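Local coordinates for protein 6-aminohexanoate-cyclic-dimer hydrolase (Arthrobacter sp., PDB 3A2Q) that hydrolyses the cyclic dimer of 6-aminohexanoic acid, a nylon-6 byproduct, to the linear dimer, at residues Thr118-Met123 with Gly148-Gly153; Gly135-Pro140 with Ser154-Ala159; Leu258-Leu263 with Trp381-Leu386; Lys188-Arg193 with Ala455-Glu460; Val67-Lys72 with Ala110-Leu115. The protein carries 1 engineered substitution. One frame throughout, in Å; residues are numbered along the deposited sequence.

Interaction 1. Residues Thr118-Met123 with Gly148-Gly153; sequences TNTPEM and GGSSGG. With ACA (6-aminohexanoic acid), chain B.
S150 OG, on a CB pressed against the P121 ring, is gripped by two nitrogens: N of the bound 6-aminohexanoic acid donates to it at 2.7 Å, and K72 NZ bonds to it from strand 68-72. S150 follows a cis peptide bond, as the middle serine does in the Ser-cisSer-Lys triad of the amidase signature family. S150 and K72 are assigned to the charge relay by similarity, and the engineered A174 beside them takes the place of the probable acyl-forming residue. With OG between the backbone N and the carbonyl carbon, this torsion (chi1 54°) carries the hydroxyl to the ligand N, while S150 CB lies tightly on the ring, 3.4 Å from P121 CG. The S150 carbonyl is turned toward 118-123, its O 3.1 Å from P121 CD and 3.4 Å from T120 CA in a CA-H...O contact. T120 OG1 donates, in the carbonyl plane on a lone pair, to P121 O at 2.9 Å. G153 N donates to N119 O at 3.1 Å, tilted 32° from the carbonyl plane. A CB on G153 would run into N119 N and T118 CB; as it stands, T118 CB lies 3.5 Å from G153 C.

Interaction 2. Residues Gly135-Pro140 with Ser154-Ala159; sequences GATRNP and SGAAVA
T137 meets A156 of helix 152-159 with one branch of its side chain. From CB the two branches part: CG2, anti to the backbone N (OG1 at chi1 -68°), runs to the helix and touches A156 CB at 4.0 Å, whereas OG1 turns to polar partners outside the pair, N43 O and N119 ND2. The A156 methyl is met by more than this branch. P140 CD also reaches it at 4.0 Å, and R138 O lies 4.2 Å from A156 CB. The proline ring spans one turn of the helix: P140 CG rests 3.7 Å from A156 O and 4.4 Å from A159 CB. Small alanines at these two positions let the loop backbone come close; the groups that meet are apolar, with the carbonyl oxygens of R138 and A156 at their margins. N139 starts off away from the helix at CB, and its ND2 bonds to S146 O and V181 O. S154 and V158, elsewhere on the helix surface, pack on F215 and A166, so the helix is held between this loop and strands 165-170 and 211-216. The result is a buried, alanine-rich helix running on from the serine-glycine turn of the amidase signature, with the preceding irregular loop laid over it.

Interaction 3. Residues Leu258-Leu263 with Trp381-Leu386; sequences LRVGVL and WDLLIL
Strands 259-262 and 383-386 run parallel, their axes 4.7 Å apart and their directions 27° from alignment, with V260 paired to L383, G261 to L384 and V262 to I385. G261 sits at the middle of the ladder: its N donates to L383 O, its O accepts from I385 N at 2.8 Å, and L263 N continues the series to I385 O. At the start of the pair R259 O takes two donors, D382 N and L383 N, and R259 N gives a straight bond of 2.8 Å to the anti lone pair of D382 OD2. The R259 side chain, bent at chi2 and chi3, folds back over W381. Its guanidinium lies on the indole with planes 30° apart, and CZ stands 4.2 Å from the centroid of the six-membered ring, a cation-pi contact; NH2 approaches nearest, 3.4 Å from W381 CZ2 and toward the rim. V260 O faces the ring edge, 3.6 Å from W381 CZ3. R259 NH1 makes a salt bridge to D294, and W381 stacks on W376. An alanine at W381 would probably leave the R259 guanidinium without its aromatic support, freer to turn, and open a gap beside G261. V260, V262, L383 and I385 share one face, V260 CG1 lying tightly at 3.3 Å from I385 CG1 under helix 275-290. Strand 259-262 lies between parallel strands 383-387 and 294-297: a beta-alpha-beta crossover through helix 275-290 connects it to the latter, and its pairing with 383-387 belongs to the mixed sheet of the alpha/beta fold.

Interaction 4. Residues Lys188-Arg193 with Ala455-Glu460; sequences KPTRGR and AAYGRE
P189 CB touches E460 OE2 at 3.3 Å. T190 N donates almost straight to E460 OE2 at 2.9 Å. T190 OG1 gives a hydrogen bond to E460 OE1 at 2.7 Å and takes one from G458 N at 2.8 Å. T190 CG2, anti to the backbone N (OG1 at chi1 -64°), stands 3.6 Å from the Y457 ring centroid, a CH-pi contact over the face. R191 packs its CB near Y457 OH; its NE bonds to G208 O, and its NH1 donates at 2.7 Å to a water that also makes a weak bond to that hydroxyl. G192, with positive phi, lets the type II turn from T190 close at R193. The R193 side chain comes tip to tip with E460 and grips it side-on, NE to OE2 at 2.9 Å and NH2 to OE1 at 3.1 Å, while NH1 bonds to P241 O. At each carboxylate oxygen T190 and R193 arrive from opposite faces, so four bonds fix its rotation and would be expected to stabilise its negative charge. E460 opens helix 460-473, after the turn that follows strand 448-455; Y247 of helix 247-250 packs on E460 and R193, and helix 356-378 meets Y457 through E374.

Interaction 5. Residues Val67-Lys72 with Ala110-Leu115; sequences VPYLLK and AGFVLL
Y69 holds its ring between the backbone N and the carbonyl carbon (chi1 88°), while L114 sends CG anti to its N; chi1 -177° and chi2 51° of L114 together bring CD1 over one face of the tyrosine. L114 CD1 lies 4.2 Å from the ring centroid in a CH-pi contact. At another part of the ring, Y69 CD2 meets F112 CB at 3.7 Å, the two side chains crossing at about a right angle. The F112 ring turns its edge to the V67 carbonyl, with CD1 3.4 Å from V67 O. Beneath these groups strands 68-72 and 113-115 pair in parallel, adjacent strands of a beta-alpha-beta crossover whose last helix, 102-110, ends in a Schellman motif at G111. V113 N donates to V67 O at 2.9 Å, Y69 N to V113 O, and L115 N to Y69 O at 3.1 Å. V104 and M107 of that helix also pack on Y69. An alanine at Y69 would probably open a gap between the strands and helix 102-110 and leave L114 CD1 without its ring face. Across the sheet from Y69, P68 CB touches V113 CG2 at 3.9 Å, and L70 CD2 rests 4.0 Å from L115 CB.

In the fold
Interactions 1, 2 and 5 form one touching group around the probable catalytic centre. Strand 68-72 of interaction 5 ends in K72, which links it to S150 of interaction 1 beside the bound 6-aminohexanoic acid; T118 N and L71 O, 2.8 Å apart, join the same two contacts. Interactions 1 and 2 share helix 152-159 and meet twice more, at T118 OG1 and S154 OG, 2.7 Å apart, and at N119 ND2 and T137 OG1, 3.0 Å apart. Interaction 4 stands back, the P189 side chain about 12 Å from a bound ligand, and touches interaction 3 where A455 CB lies 3.6 Å from L383 CD2. Interactions 3 and 5 belong to distant parts of one sheet, their centres about 34 Å apart.

Interaction 1. Residues Thr118-Met123 with Gly148-Gly153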
# COMPACT_ATOMS: atom_id res chain seq x y z
N THR A 118 3.54 -1.69 -11.90
CA THR A 118 2.96 -2.91 -11.33
C THR A 118 1.44 -3.01 -11.46
O THR A 118 0.73 -2.01 -11.52
CB THR A 118 3.32 -3.02 -9.85
OG1 THR A 118 2.97 -1.80 -9.19
CG2 THR A 118 4.80 -3.29 -9.70
N ASN A 119 0.96 -4.25 -11.46
CA ASN A 119 -0.46 -4.54 -11.61
C ASN A 119 -1.33 -4.13 -10.43
O ASN A 119 -0.87 -4.05 -9.29
CB ASN A 119 -0.64 -6.03 -11.91
CG ASN A 119 -2.00 -6.36 -12.49
OD1 ASN A 119 -2.64 -5.51 -13.12
ND2 ASN A 119 -2.45 -7.59 -12.28
N THR A 120 -2.60 -3.86 -10.73
CA THR A 120 -3.59 -3.44 -9.75
C THR A 120 -5.00 -3.80 -10.23
O THR A 120 -5.22 -3.98 -11.43
CB THR A 120 -3.57 -1.89 -9.57
OG1 THR A 120 -4.72 -1.47 -8.83
CG2 THR A 120 -3.60 -1.21 -10.94
N PRO A 121 -5.95 -3.96 -9.30
CA PRO A 121 -7.30 -4.28 -9.77
C PRO A 121 -7.77 -2.99 -10.44
O PRO A 121 -7.19 -1.93 -10.19
CB PRO A 121 -8.06 -4.61 -8.49
CG PRO A 121 -7.30 -3.86 -7.42
CD PRO A 121 -5.87 -4.06 -7.83
N GLU A 122 -8.80 -3.06 -11.28
CA GLU A 122 -9.27 -1.87 -11.97
C GLU A 122 -9.55 -0.67 -11.07
O GLU A 122 -10.41 -0.72 -10.19
CB GLU A 122 -10.53 -2.19 -12.77
CG GLU A 122 -11.04 -0.99 -13.55
CD GLU A 122 -12.22 -1.32 -14.43
OE1 GLU A 122 -13.31 -1.61 -13.89
OE2 GLU A 122 -12.05 -1.29 -15.67
N MET A 123 -8.83 0.42 -11.32
CA MET A 123 -8.98 1.66 -10.55
C MET A 123 -8.79 1.41 -9.05
O MET A 123 -9.25 2.19 -8.22
CB MET A 123 -10.35 2.30 -10.82
CG MET A 123 -10.55 2.71 -12.29
SD MET A 123 -12.08 3.60 -12.64
CE MET A 123 -13.25 2.22 -12.85
N GLY A 148 -3.15 -9.93 -2.35
CA GLY A 148 -3.82 -8.82 -1.69
C GLY A 148 -4.01 -7.73 -2.72
O GLY A 148 -3.76 -7.95 -3.90
N GLY A 149 -4.46 -6.55 -2.29
CA GLY A 149 -4.66 -5.46 -3.23
C GLY A 149 -4.96 -4.18 -2.48
O GLY A 149 -5.13 -4.22 -1.26
N SER A 150 -5.06 -3.05 -3.18
CA SER A 150 -4.92 -3.01 -4.64
C SER A 150 -3.49 -2.92 -5.17
O SER A 150 -3.25 -3.14 -6.35
CB SER A 150 -5.76 -1.86 -5.21
OG SER A 150 -5.42 -0.62 -4.58
N SER A 151 -2.53 -2.59 -4.30
CA SER A 151 -1.14 -2.48 -4.74
C SER A 151 -0.47 -3.86 -4.75
O SER A 151 0.70 -3.99 -4.40
CB SER A 151 -0.37 -1.53 -3.83
OG SER A 151 -1.04 -0.29 -3.72
N GLY A 152 -1.22 -4.88 -5.18
CA GLY A 152 -0.71 -6.24 -5.21
C GLY A 152 0.53 -6.48 -6.05
O GLY A 152 1.38 -7.29 -5.68
N GLY A 153 0.63 -5.79 -7.18
CA GLY A 153 1.79 -5.96 -8.04
C GLY A 153 3.07 -5.47 -7.39
O GLY A 153 4.12 -6.10 -7.51
C ACA B . -11.96 2.69 -4.06
O ACA B . -12.03 1.94 -5.03
C2 ACA B . -11.33 4.06 -4.20
C3 ACA B . -10.03 4.02 -4.98
C4 ACA B . -8.85 3.80 -4.05
C5 ACA B . -7.87 2.79 -4.60
C6 ACA B . -7.00 2.21 -3.49
N ACA B . -7.32 0.81 -3.20

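Interaction 2. Residues Gly135-Pro140 with Ser154-Ala159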
# COMPACT_ATOMS: atom_id res chain seq x y z
N GLY A 135 -4.92 -9.63 -16.04
CA GLY A 135 -4.84 -10.96 -15.49
C GLY A 135 -4.42 -10.88 -14.04
O GLY A 135 -4.02 -9.82 -13.56
N ALA A 136 -4.51 -11.99 -13.33
CA ALA A 136 -4.16 -12.02 -11.92
C ALA A 136 -2.67 -11.97 -11.61
O ALA A 136 -1.85 -12.50 -12.36
CB ALA A 136 -4.77 -13.26 -11.26
N THR A 137 -2.33 -11.30 -10.51
CA THR A 137 -0.95 -11.26 -10.07
C THR A 137 -0.95 -12.37 -9.03
O THR A 137 -1.85 -12.44 -8.19
CB THR A 137 -0.58 -9.93 -9.39
OG1 THR A 137 -0.58 -8.87 -10.36
CG2 THR A 137 0.81 -10.03 -8.75
N ARG A 138 0.05 -13.24 -9.08
CA ARG A 138 0.12 -14.37 -8.17
C ARG A 138 1.17 -14.21 -7.08
O ARG A 138 2.18 -13.53 -7.26
CB ARG A 138 0.37 -15.65 -8.97
CG ARG A 138 -0.75 -15.94 -9.97
CD ARG A 138 -0.44 -17.13 -10.87
NE ARG A 138 -1.58 -17.49 -11.72
CZ ARG A 138 -2.63 -18.21 -11.31
NH1 ARG A 138 -2.69 -18.66 -10.06
NH2 ARG A 138 -3.62 -18.47 -12.15
N ASN A 139 0.92 -14.86 -5.95
CA ASN A 139 1.81 -14.78 -4.80
C ASN A 139 3.09 -15.60 -4.92
O ASN A 139 3.05 -16.81 -5.14
CB ASN A 139 1.05 -15.21 -3.54
CG ASN A 139 1.66 -14.65 -2.27
OD1 ASN A 139 2.85 -14.81 -2.03
ND2 ASN A 139 0.83 -14.00 -1.46
N PRO A 140 4.25 -14.94 -4.79
CA PRO A 140 5.55 -15.60 -4.89
C PRO A 140 5.71 -16.72 -3.85
O PRO A 140 6.49 -17.66 -4.05
CB PRO A 140 6.55 -14.46 -4.65
CG PRO A 140 5.79 -13.24 -5.12
CD PRO A 140 4.40 -13.48 -4.61
N SER A 154 3.00 -4.35 -6.69
CA SER A 154 4.17 -3.80 -6.03
C SER A 154 4.58 -4.68 -4.86
O SER A 154 5.76 -4.93 -4.66
CB SER A 154 3.90 -2.37 -5.55
OG SER A 154 3.75 -1.50 -6.66
N GLY A 155 3.60 -5.16 -4.09
CA GLY A 155 3.91 -6.02 -2.97
C GLY A 155 4.62 -7.29 -3.42
O GLY A 155 5.65 -7.68 -2.87
N ALA A 156 4.07 -7.93 -4.45
CA ALA A 156 4.64 -9.17 -4.99
C ALA A 156 6.02 -8.91 -5.60
O ALA A 156 6.94 -9.71 -5.42
CB ALA A 156 3.71 -9.76 -6.04
N ALA A 157 6.15 -7.80 -6.31
CA ALA A 157 7.41 -7.46 -6.95
C ALA A 157 8.54 -7.38 -5.93
O ALA A 157 9.60 -7.97 -6.12
CB ALA A 157 7.28 -6.13 -7.69
N VAL A 158 8.30 -6.66 -4.84
CA VAL A 158 9.31 -6.52 -3.80
C VAL A 158 9.58 -7.86 -3.10
O VAL A 158 10.72 -8.16 -2.75
CB VAL A 158 8.89 -5.46 -2.75
CG1 VAL A 158 9.91 -5.39 -1.62
CG2 VAL A 158 8.77 -4.10 -3.43
N ALA A 159 8.54 -8.65 -2.91
CA ALA A 159 8.68 -9.95 -2.26
C ALA A 159 9.54 -10.90 -3.11
O ALA A 159 10.22 -11.77 -2.58
CB ALA A 159 7.32 -10.56 -2.01

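Interaction 3. Residues Leu258-Leu263 with Trp381-Leu386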
# COMPACT_ATOMS: atom_id res chain seq x y z
N LEU A 258 7.00 3.04 25.83
CA LEU A 258 5.74 3.61 25.35
C LEU A 258 4.52 2.83 25.82
O LEU A 258 4.62 1.65 26.15
CB LEU A 258 5.75 3.65 23.82
CG LEU A 258 6.92 4.37 23.15
CD1 LEU A 258 6.81 4.23 21.64
CD2 LEU A 258 6.90 5.84 23.54
N ARG A 259 3.38 3.50 25.87
CA ARG A 259 2.13 2.86 26.27
C ARG A 259 1.63 2.16 25.01
O ARG A 259 1.26 2.80 24.03
CB ARG A 259 1.10 3.90 26.72
CG ARG A 259 1.26 4.36 28.16
CD ARG A 259 0.73 3.32 29.15
NE ARG A 259 -0.73 3.34 29.28
CZ ARG A 259 -1.43 2.59 30.13
NH1 ARG A 259 -0.80 1.75 30.95
NH2 ARG A 259 -2.75 2.69 30.18
N VAL A 260 1.62 0.83 25.05
CA VAL A 260 1.20 0.04 23.91
C VAL A 260 -0.06 -0.77 24.20
O VAL A 260 -0.16 -1.43 25.23
CB VAL A 260 2.31 -0.95 23.49
CG1 VAL A 260 1.87 -1.75 22.26
CG2 VAL A 260 3.59 -0.19 23.21
N GLY A 261 -1.01 -0.70 23.27
CA GLY A 261 -2.24 -1.47 23.41
C GLY A 261 -2.22 -2.52 22.32
O GLY A 261 -1.82 -2.23 21.19
N VAL A 262 -2.63 -3.74 22.64
CA VAL A 262 -2.64 -4.80 21.64
C VAL A 262 -4.06 -5.33 21.46
O VAL A 262 -4.81 -5.48 22.42
CB VAL A 262 -1.69 -5.97 22.04
CG1 VAL A 262 -2.03 -6.49 23.41
CG2 VAL A 262 -1.77 -7.09 21.01
N LEU A 263 -4.42 -5.57 20.21
CA LEU A 263 -5.75 -6.06 19.86
C LEU A 263 -5.62 -7.44 19.22
O LEU A 263 -4.96 -7.59 18.18
CB LEU A 263 -6.42 -5.10 18.88
CG LEU A 263 -7.79 -5.51 18.31
CD1 LEU A 263 -8.80 -5.63 19.45
CD2 LEU A 263 -8.25 -4.46 17.30
N TRP A 381 -2.25 6.81 25.09
CA TRP A 381 -1.67 5.67 24.40
C TRP A 381 -0.78 6.14 23.25
O TRP A 381 -1.09 7.12 22.58
CB TRP A 381 -2.77 4.76 23.86
CG TRP A 381 -3.63 4.21 24.95
CD1 TRP A 381 -4.76 4.76 25.46
CD2 TRP A 381 -3.41 2.99 25.67
NE1 TRP A 381 -5.26 3.97 26.46
CE2 TRP A 381 -4.45 2.87 26.61
CE3 TRP A 381 -2.42 1.99 25.62
CZ2 TRP A 381 -4.55 1.79 27.49
CZ3 TRP A 381 -2.52 0.91 26.50
CH2 TRP A 381 -3.58 0.83 27.42
N ASP A 382 0.32 5.42 23.04
CA ASP A 382 1.28 5.76 21.99
C ASP A 382 1.14 4.91 20.73
O ASP A 382 1.21 5.43 19.62
CB ASP A 382 2.71 5.58 22.51
CG ASP A 382 3.06 6.54 23.62
OD1 ASP A 382 3.08 7.76 23.35
OD2 ASP A 382 3.31 6.07 24.75
N LEU A 383 0.95 3.61 20.92
CA LEU A 383 0.85 2.68 19.79
C LEU A 383 -0.19 1.59 19.96
O LEU A 383 -0.47 1.14 21.08
CB LEU A 383 2.20 1.98 19.57
CG LEU A 383 3.48 2.76 19.28
CD1 LEU A 383 4.67 1.82 19.37
CD2 LEU A 383 3.40 3.38 17.90
N LEU A 384 -0.74 1.16 18.83
CA LEU A 384 -1.70 0.07 18.81
C LEU A 384 -1.04 -1.02 17.97
O LEU A 384 -0.49 -0.72 16.91
CB LEU A 384 -3.02 0.49 18.14
CG LEU A 384 -4.04 -0.65 17.98
CD1 LEU A 384 -4.61 -1.01 19.35
CD2 LEU A 384 -5.17 -0.23 17.05
N ILE A 385 -1.06 -2.25 18.47
CA ILE A 385 -0.50 -3.39 17.76
C ILE A 385 -1.68 -4.29 17.43
O ILE A 385 -2.48 -4.63 18.31
CB ILE A 385 0.48 -4.21 18.64
CG1 ILE A 385 1.47 -3.30 19.34
CG2 ILE A 385 1.22 -5.23 17.77
CD1 ILE A 385 2.31 -2.46 18.41
N LEU A 386 -1.81 -4.67 16.16
CA LEU A 386 -2.90 -5.55 15.76
C LEU A 386 -2.52 -6.22 14.44
O LEU A 386 -1.64 -5.74 13.73
CB LEU A 386 -4.20 -4.76 15.59
CG LEU A 386 -4.32 -3.79 14.40
CD1 LEU A 386 -5.76 -3.30 14.31
CD2 LEU A 386 -3.37 -2.62 14.57

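Interaction 4. Residues Lys188-Arg193 with Ala455-Glu460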
# COMPACT_ATOMS: atom_id res chain seq x y z
N LYS A 188 1.63 3.05 5.25
CA LYS A 188 0.66 4.06 4.84
C LYS A 188 1.02 5.20 5.80
O LYS A 188 0.71 5.14 7.00
CB LYS A 188 -0.79 3.66 5.12
CG LYS A 188 -1.78 4.76 4.71
CD LYS A 188 -3.14 4.63 5.39
CE LYS A 188 -3.09 5.03 6.85
NZ LYS A 188 -2.73 6.47 7.04
N PRO A 189 1.71 6.24 5.31
CA PRO A 189 2.08 7.33 6.21
C PRO A 189 0.89 8.16 6.65
O PRO A 189 -0.26 7.88 6.31
CB PRO A 189 3.07 8.15 5.37
CG PRO A 189 2.62 7.90 3.97
CD PRO A 189 2.25 6.44 3.95
N THR A 190 1.19 9.18 7.44
CA THR A 190 0.17 10.11 7.93
C THR A 190 -0.46 10.77 6.71
O THR A 190 0.23 11.02 5.72
CB THR A 190 0.82 11.20 8.79
OG1 THR A 190 1.39 10.60 9.96
CG2 THR A 190 -0.21 12.26 9.18
N ARG A 191 -1.75 11.06 6.78
CA ARG A 191 -2.43 11.73 5.68
C ARG A 191 -1.69 13.04 5.39
O ARG A 191 -1.35 13.79 6.31
CB ARG A 191 -3.88 12.03 6.08
CG ARG A 191 -4.65 12.94 5.11
CD ARG A 191 -6.05 13.19 5.63
NE ARG A 191 -6.87 11.98 5.60
CZ ARG A 191 -7.75 11.63 6.53
NH1 ARG A 191 -7.95 12.40 7.59
NH2 ARG A 191 -8.45 10.51 6.39
N GLY A 192 -1.43 13.31 4.11
CA GLY A 192 -0.75 14.54 3.74
C GLY A 192 0.76 14.49 3.82
O GLY A 192 1.42 15.52 3.69
N ARG A 193 1.33 13.30 4.04
CA ARG A 193 2.78 13.16 4.12
C ARG A 193 3.39 13.14 2.72
O ARG A 193 4.35 13.85 2.44
CB ARG A 193 3.16 11.87 4.85
CG ARG A 193 4.67 11.65 5.00
CD ARG A 193 5.31 12.65 5.95
NE ARG A 193 4.83 12.48 7.32
CZ ARG A 193 4.93 13.41 8.27
NH1 ARG A 193 5.50 14.58 8.00
NH2 ARG A 193 4.46 13.17 9.49
N ALA A 455 0.62 4.57 15.01
CA ALA A 455 1.05 5.63 15.91
C ALA A 455 0.14 6.85 15.77
O ALA A 455 -0.73 6.88 14.89
CB ALA A 455 2.50 6.02 15.61
N ALA A 456 0.32 7.84 16.63
CA ALA A 456 -0.50 9.04 16.57
C ALA A 456 -0.26 9.80 15.27
O ALA A 456 0.79 9.66 14.64
CB ALA A 456 -0.20 9.94 17.77
N TYR A 457 -1.24 10.61 14.87
CA TYR A 457 -1.16 11.42 13.65
C TYR A 457 0.20 12.12 13.55
O TYR A 457 0.59 12.85 14.47
CB TYR A 457 -2.27 12.47 13.67
CG TYR A 457 -2.59 13.10 12.33
CD1 TYR A 457 -3.52 12.52 11.47
CD2 TYR A 457 -1.98 14.29 11.93
CE1 TYR A 457 -3.83 13.10 10.24
CE2 TYR A 457 -2.28 14.88 10.70
CZ TYR A 457 -3.21 14.28 9.87
OH TYR A 457 -3.50 14.85 8.65
N GLY A 458 0.90 11.89 12.45
CA GLY A 458 2.19 12.52 12.23
C GLY A 458 3.41 11.94 12.93
O GLY A 458 4.52 12.45 12.75
N ARG A 459 3.24 10.88 13.70
CA ARG A 459 4.37 10.30 14.43
C ARG A 459 5.09 9.11 13.78
O ARG A 459 5.33 8.09 14.44
CB ARG A 459 3.94 9.92 15.84
CG ARG A 459 3.41 11.08 16.68
CD ARG A 459 4.36 12.26 16.65
NE ARG A 459 5.70 11.93 17.13
CZ ARG A 459 6.05 11.83 18.41
NH1 ARG A 459 5.15 12.03 19.36
NH2 ARG A 459 7.30 11.54 18.74
N GLU A 460 5.46 9.25 12.51
CA GLU A 460 6.19 8.19 11.83
C GLU A 460 7.53 7.99 12.53
O GLU A 460 8.10 6.90 12.50
CB GLU A 460 6.44 8.56 10.37
CG GLU A 460 5.26 8.31 9.45
CD GLU A 460 4.37 9.51 9.28
OE1 GLU A 460 4.07 10.18 10.29
OE2 GLU A 460 3.97 9.79 8.14
O HOH W 1 -6.63 14.37 8.93

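Interaction 5. Residues Val67-Lys72 with Ala110-Leu115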
# COMPACT_ATOMS: atom_id res chain seq x y z
N VAL A 67 19.63 2.63 -8.09
CA VAL A 67 18.72 1.65 -7.51
C VAL A 67 17.36 1.66 -8.21
O VAL A 67 16.72 2.70 -8.32
CB VAL A 67 18.50 1.89 -6.01
CG1 VAL A 67 17.61 0.78 -5.44
CG2 VAL A 67 19.84 1.93 -5.29
N PRO A 68 16.91 0.49 -8.69
CA PRO A 68 15.63 0.39 -9.38
C PRO A 68 14.45 0.38 -8.42
O PRO A 68 14.58 -0.04 -7.27
CB PRO A 68 15.73 -0.94 -10.13
CG PRO A 68 17.21 -1.27 -10.12
CD PRO A 68 17.65 -0.77 -8.79
N TYR A 69 13.30 0.85 -8.90
CA TYR A 69 12.07 0.85 -8.11
C TYR A 69 10.90 0.68 -9.06
O TYR A 69 11.02 0.92 -10.26
CB TYR A 69 11.93 2.15 -7.29
CG TYR A 69 11.24 3.29 -8.00
CD1 TYR A 69 9.88 3.53 -7.80
CD2 TYR A 69 11.94 4.14 -8.85
CE1 TYR A 69 9.24 4.60 -8.42
CE2 TYR A 69 11.31 5.21 -9.48
CZ TYR A 69 9.96 5.44 -9.26
OH TYR A 69 9.33 6.50 -9.87
N LEU A 70 9.76 0.24 -8.52
CA LEU A 70 8.57 0.02 -9.32
C LEU A 70 7.43 0.95 -8.90
O LEU A 70 7.28 1.30 -7.73
CB LEU A 70 8.15 -1.44 -9.21
CG LEU A 70 9.12 -2.41 -9.90
CD1 LEU A 70 8.88 -3.83 -9.44
CD2 LEU A 70 8.95 -2.28 -11.41
N LEU A 71 6.62 1.32 -9.89
CA LEU A 71 5.50 2.23 -9.70
C LEU A 71 4.16 1.56 -10.02
O LEU A 71 4.03 0.87 -11.02
CB LEU A 71 5.71 3.43 -10.63
CG LEU A 71 4.87 4.69 -10.50
CD1 LEU A 71 5.26 5.42 -9.23
CD2 LEU A 71 5.11 5.58 -11.72
N LYS A 72 3.17 1.78 -9.17
CA LYS A 72 1.84 1.21 -9.38
C LYS A 72 1.21 1.97 -10.55
O LYS A 72 1.37 3.18 -10.65
CB LYS A 72 0.98 1.39 -8.13
CG LYS A 72 -0.40 0.75 -8.19
CD LYS A 72 -1.17 1.02 -6.91
CE LYS A 72 -2.48 0.26 -6.85
NZ LYS A 72 -3.27 0.59 -5.63
N ALA A 110 16.47 11.55 -6.50
CA ALA A 110 17.16 10.85 -5.43
C ALA A 110 18.15 9.82 -5.97
O ALA A 110 19.01 9.34 -5.23
CB ALA A 110 16.14 10.16 -4.52
N GLY A 111 18.01 9.47 -7.24
CA GLY A 111 18.92 8.50 -7.83
C GLY A 111 18.28 7.18 -8.22
O GLY A 111 18.94 6.31 -8.79
N PHE A 112 17.00 7.02 -7.91
CA PHE A 112 16.27 5.79 -8.24
C PHE A 112 15.98 5.76 -9.74
O PHE A 112 15.86 6.81 -10.37
CB PHE A 112 14.94 5.74 -7.47
CG PHE A 112 15.09 5.42 -6.01
CD1 PHE A 112 15.37 4.12 -5.59
CD2 PHE A 112 14.94 6.41 -5.04
CE1 PHE A 112 15.50 3.81 -4.23
CE2 PHE A 112 15.06 6.11 -3.68
CZ PHE A 112 15.34 4.81 -3.28
N VAL A 113 15.88 4.56 -10.32
CA VAL A 113 15.58 4.44 -11.74
C VAL A 113 14.24 3.72 -11.91
O VAL A 113 14.02 2.66 -11.32
CB VAL A 113 16.71 3.68 -12.52
CG1 VAL A 113 18.06 4.32 -12.21
CG2 VAL A 113 16.72 2.21 -12.16
N LEU A 114 13.34 4.31 -12.69
CA LEU A 114 12.02 3.72 -12.92
C LEU A 114 12.12 2.47 -13.79
O LEU A 114 12.31 2.56 -15.00
CB LEU A 114 11.09 4.74 -13.58
CG LEU A 114 9.65 4.27 -13.79
CD1 LEU A 114 9.10 3.72 -12.49
CD2 LEU A 114 8.80 5.43 -14.30
N LEU A 115 11.98 1.31 -13.15
CA LEU A 115 12.08 0.02 -13.84
C LEU A 115 10.81 -0.41 -14.55
O LEU A 115 10.87 -1.15 -15.54
CB LEU A 115 12.50 -1.06 -12.84
CG LEU A 115 12.85 -2.44 -13.41
CD1 LEU A 115 14.06 -2.31 -14.33
CD2 LEU A 115 13.14 -3.41 -12.27